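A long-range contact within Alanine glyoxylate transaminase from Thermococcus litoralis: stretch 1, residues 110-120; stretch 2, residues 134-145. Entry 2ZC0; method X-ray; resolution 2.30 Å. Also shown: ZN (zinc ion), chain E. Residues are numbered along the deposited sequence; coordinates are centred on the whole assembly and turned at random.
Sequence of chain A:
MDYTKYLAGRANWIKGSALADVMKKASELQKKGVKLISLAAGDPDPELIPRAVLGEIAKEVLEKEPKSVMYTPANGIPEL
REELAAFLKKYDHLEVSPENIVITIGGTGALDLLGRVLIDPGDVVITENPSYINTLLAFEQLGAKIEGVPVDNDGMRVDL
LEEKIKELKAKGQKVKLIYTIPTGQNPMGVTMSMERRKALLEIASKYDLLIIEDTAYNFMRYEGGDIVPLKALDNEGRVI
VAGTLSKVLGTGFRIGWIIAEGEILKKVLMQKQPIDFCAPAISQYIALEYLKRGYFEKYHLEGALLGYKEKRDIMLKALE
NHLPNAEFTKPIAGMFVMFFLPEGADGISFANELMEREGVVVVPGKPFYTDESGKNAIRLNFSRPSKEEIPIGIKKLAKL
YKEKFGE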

# COMPACT_ATOMS: atom_id res chain seq x y z
N ALA A 110 -6.47 14.06 15.33
CA ALA A 110 -7.75 13.37 15.16
C ALA A 110 -7.96 13.00 13.70
O ALA A 110 -8.33 11.87 13.38
N LEU A 111 -7.70 13.95 12.82
CA LEU A 111 -7.88 13.74 11.38
C LEU A 111 -6.85 12.74 10.82
O LEU A 111 -7.15 11.99 9.89
N ASP A 112 -5.63 12.73 11.37
CA ASP A 112 -4.59 11.81 10.92
C ASP A 112 -4.93 10.39 11.41
O ASP A 112 -4.83 9.42 10.66
N LEU A 113 -5.35 10.29 12.67
CA LEU A 113 -5.73 9.00 13.22
C LEU A 113 -6.88 8.40 12.39
O LEU A 113 -6.84 7.22 12.03
N LEU A 114 -7.87 9.22 12.05
CA LEU A 114 -8.99 8.75 11.24
C LEU A 114 -8.57 8.34 9.82
O LEU A 114 -9.06 7.35 9.28
N GLY A 115 -7.68 9.11 9.21
CA GLY A 115 -7.25 8.77 7.86
C GLY A 115 -6.54 7.44 7.82
O GLY A 115 -6.69 6.66 6.88
N ARG A 116 -5.75 7.18 8.84
CA ARG A 116 -5.00 5.94 8.89
C ARG A 116 -5.89 4.70 9.02
O ARG A 116 -5.57 3.65 8.50
N VAL A 117 -7.04 4.85 9.66
CA VAL A 117 -7.94 3.74 9.84
C VAL A 117 -8.99 3.65 8.74
O VAL A 117 -9.55 2.58 8.50
N LEU A 118 -9.23 4.76 8.05
CA LEU A 118 -10.26 4.79 7.03
C LEU A 118 -9.82 4.88 5.58
O LEU A 118 -10.61 4.64 4.69
N ILE A 119 -8.56 5.20 5.34
CA ILE A 119 -8.09 5.33 3.96
C ILE A 119 -7.10 4.27 3.47
O ILE A 119 -6.08 4.02 4.10
N ASP A 120 -7.42 3.63 2.35
CA ASP A 120 -6.50 2.67 1.73
C ASP A 120 -5.95 3.48 0.55
O ASP A 120 -6.67 4.24 -0.09
N ASN A 134 -4.20 21.55 5.34
CA ASN A 134 -3.58 20.50 6.10
C ASN A 134 -4.32 19.19 6.05
O ASN A 134 -3.69 18.14 6.07
N THR A 135 -5.64 19.24 5.92
CA THR A 135 -6.38 17.99 5.83
C THR A 135 -6.17 17.36 4.46
O THR A 135 -6.03 16.14 4.33
N LEU A 136 -6.11 18.20 3.43
CA LEU A 136 -5.91 17.68 2.07
C LEU A 136 -4.53 17.02 1.97
O LEU A 136 -4.36 15.96 1.38
N LEU A 137 -3.53 17.68 2.57
CA LEU A 137 -2.15 17.19 2.59
C LEU A 137 -2.10 15.89 3.42
O LEU A 137 -1.51 14.90 3.00
N ALA A 138 -2.74 15.90 4.58
CA ALA A 138 -2.76 14.73 5.45
C ALA A 138 -3.34 13.52 4.73
O ALA A 138 -2.75 12.44 4.78
N PHE A 139 -4.47 13.70 4.06
CA PHE A 139 -5.10 12.57 3.36
C PHE A 139 -4.36 12.11 2.11
O PHE A 139 -4.36 10.91 1.79
N GLU A 140 -3.73 13.03 1.40
CA GLU A 140 -3.00 12.64 0.21
C GLU A 140 -1.69 11.96 0.53
O GLU A 140 -1.23 11.12 -0.26
N GLN A 141 -1.06 12.30 1.65
CA GLN A 141 0.18 11.60 1.96
C GLN A 141 -0.15 10.21 2.51
O GLN A 141 0.73 9.39 2.71
N LEU A 142 -1.44 9.96 2.72
CA LEU A 142 -1.88 8.64 3.15
C LEU A 142 -2.31 7.91 1.88
O LEU A 142 -2.83 6.81 1.93
N GLY A 143 -2.07 8.54 0.73
CA GLY A 143 -2.44 7.91 -0.53
C GLY A 143 -3.83 8.20 -1.10
O GLY A 143 -4.16 7.71 -2.17
N ALA A 144 -4.63 8.99 -0.40
CA ALA A 144 -5.97 9.31 -0.88
C ALA A 144 -5.99 10.20 -2.11
O ALA A 144 -5.04 10.95 -2.37
N LYS A 145 -7.10 10.13 -2.85
CA LYS A 145 -7.32 10.93 -4.05
C LYS A 145 -8.42 11.93 -3.67
O LYS A 145 -9.53 11.53 -3.29

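Packing of the helix 110-118 and its exit against the helix containing residues 134-140 and the turn that follows. The axes approach to 9.8 Å with 32° between their N-to-C directions, and the contact buries 452 Å² without a direct hydrogen bond across it. Leu 111, Ile 119 and Leu 142 point their CA-to-CB bonds toward the opposing stretch, as does Ala 138, whose CB comes no nearer to stretch 1 than 5.4 Å, from Asp 112 CA.

Leu 111 lies between rotamer wells (chi1 -99°, chi2 -2°); in this conformation its CD2 reaches Thr 135 OG1 at 3.8 Å, a van der Waals approach, while the Thr 135 hydroxyl (chi1 m) finds its hydrogen bond elsewhere in the structure. Phe 139 leaves its backbone sideways, but chi1 m (-68°) with chi2 -3° carries the ring end closer to stretch 1. Its edge meets the backbone of the first helix, CE1 lying 3.5 Å from Leu 111 O, and the same CE1 is 4.3 Å from Gly 115 CA. Over one face sits the methyl of Ile 119: CD1 is 3.9 Å from Phe 139 CG and 4.1 Å from the ring centroid, 24° off the normal, a CH-pi contact. Ile 119, the first residue to leave helical phi/psi, is extended through chi2 t after chi1 m, which sends CD1 to the ring; its other branch packs CG2 against Ala 144 CB at 3.8 Å.

Leu 142, with the largest area covered by the other stretch, adopts m,t (-77°, 166°). Its CD1 comes to 3.7 Å from Gly 115 C, using space left by the missing side chain: an ideal CB on Gly 115 would lie 2.7 Å from Leu 142 CD1, a clash, and a tight 3.4 Å from Phe 139 CE1. The other methyl, Leu 142 CD2, rests 3.9 Å from Arg 116 CG, so the aliphatic part of Arg 116 (m, t, p for chi1 to chi3) provides the apolar contact while its NH1 is hydrogen-bonded elsewhere in the structure.

The polar link is made through water 1. It donates to Ala 138 O (2.8 Å from the water O) and weakly to Asp 112 OD2 (3.4 Å from the water O), and accepts from Gln 141 NE2 (2.9 Å to the water O). Asp 112 (chi1 t) and Gln 141 (p, t) both start sideways, but their ends come nearer the opposing stretch. Glu 140 instead points away, its OE2 binding the zinc ion ZN at 2.0 Å; water 2 is also a ligand, its O 2.5 Å from ZN.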

# COMPACT_ATOMS: atom_id res chain seq x y z
CB ALA A 110 -8.90 14.25 15.65
CB LEU A 111 -7.78 15.08 10.64
CG LEU A 111 -9.02 15.89 10.18
CD1 LEU A 111 -10.32 15.18 10.51
CD2 LEU A 111 -8.96 17.27 10.81
CB ASP A 112 -3.23 12.27 11.46
CG ASP A 112 -2.11 11.28 11.17
OD1 ASP A 112 -1.77 10.51 12.09
OD2 ASP A 112 -1.58 11.27 10.05
CB LEU A 113 -6.14 9.17 14.70
CG LEU A 113 -5.08 8.70 15.72
CD1 LEU A 113 -3.70 9.09 15.26
CD2 LEU A 113 -5.37 9.27 17.11
CB LEU A 114 -10.08 9.83 11.13
CG LEU A 114 -11.29 9.90 12.09
CD1 LEU A 114 -11.38 8.62 12.96
CD2 LEU A 114 -11.17 11.13 12.93
CB ARG A 116 -3.99 6.01 10.03
CG ARG A 116 -2.98 7.12 9.82
CD ARG A 116 -1.92 7.10 10.90
NE ARG A 116 -1.45 5.73 11.08
CZ ARG A 116 -0.28 5.38 11.61
NH1 ARG A 116 0.56 6.34 12.01
NH2 ARG A 116 0.02 4.09 11.72
CB VAL A 117 -8.69 3.87 11.19
CG1 VAL A 117 -9.87 2.91 11.24
CG2 VAL A 117 -7.74 3.59 12.34
CB LEU A 118 -11.23 5.93 7.36
CG LEU A 118 -11.96 5.86 8.71
CD1 LEU A 118 -12.80 7.12 8.88
CD2 LEU A 118 -12.84 4.62 8.79
CB ILE A 119 -7.41 6.70 3.77
CG1 ILE A 119 -8.40 7.82 4.07
CG2 ILE A 119 -6.88 6.83 2.35
CD1 ILE A 119 -7.73 9.15 4.20
CB ASP A 120 -7.23 1.43 1.19
CG ASP A 120 -7.39 0.31 2.24
OD1 ASP A 120 -6.38 -0.11 2.84
OD2 ASP A 120 -8.53 -0.15 2.44
CB ASN A 134 -3.32 20.94 7.53
CG ASN A 134 -1.91 21.47 7.69
OD1 ASN A 134 -1.39 22.10 6.78
ND2 ASN A 134 -1.29 21.20 8.83
CB THR A 135 -7.85 18.19 6.11
OG1 THR A 135 -8.01 18.73 7.43
CG2 THR A 135 -8.61 16.86 6.03
CB LEU A 136 -6.04 18.82 1.04
CG LEU A 136 -7.39 19.57 0.96
CD1 LEU A 136 -7.32 20.63 -0.14
CD2 LEU A 136 -8.52 18.59 0.68
CB LEU A 137 -1.24 18.28 3.20
CG LEU A 137 -0.24 19.09 2.35
CD1 LEU A 137 -0.65 19.16 0.90
CD2 LEU A 137 -0.07 20.46 2.95
CB ALA A 138 -3.56 15.01 6.73
CB PHE A 139 -6.55 12.89 3.01
CG PHE A 139 -7.46 13.00 4.21
CD1 PHE A 139 -6.98 12.75 5.49
CD2 PHE A 139 -8.81 13.33 4.05
CE1 PHE A 139 -7.82 12.84 6.60
CE2 PHE A 139 -9.66 13.42 5.15
CZ PHE A 139 -9.16 13.16 6.43
CB GLU A 140 -2.73 13.85 -0.70
CG GLU A 140 -3.97 14.62 -1.09
CD GLU A 140 -3.67 15.72 -2.10
OE1 GLU A 140 -2.61 16.37 -1.97
OE2 GLU A 140 -4.50 15.92 -3.01
CB GLN A 141 1.10 12.39 2.92
CG GLN A 141 0.52 12.81 4.22
CD GLN A 141 1.44 13.75 4.97
OE1 GLN A 141 2.26 14.45 4.36
NE2 GLN A 141 1.32 13.79 6.27
CB LEU A 142 -3.03 8.71 4.16
CG LEU A 142 -2.56 9.09 5.58
CD1 LEU A 142 -3.77 9.48 6.48
CD2 LEU A 142 -1.82 7.87 6.19
CB ALA A 144 -6.78 9.99 0.25
CB LYS A 145 -7.81 10.05 -5.19
CG LYS A 145 -7.48 10.56 -6.57
CD LYS A 145 -8.09 11.93 -6.86
CE LYS A 145 -7.59 12.46 -8.20
NZ LYS A 145 -8.05 13.85 -8.47
ZN ZN E . -4.28 17.78 -3.83
O HOH W 1 -0.93 12.03 6.85
O HOH W 2 -6.42 18.20 -4.94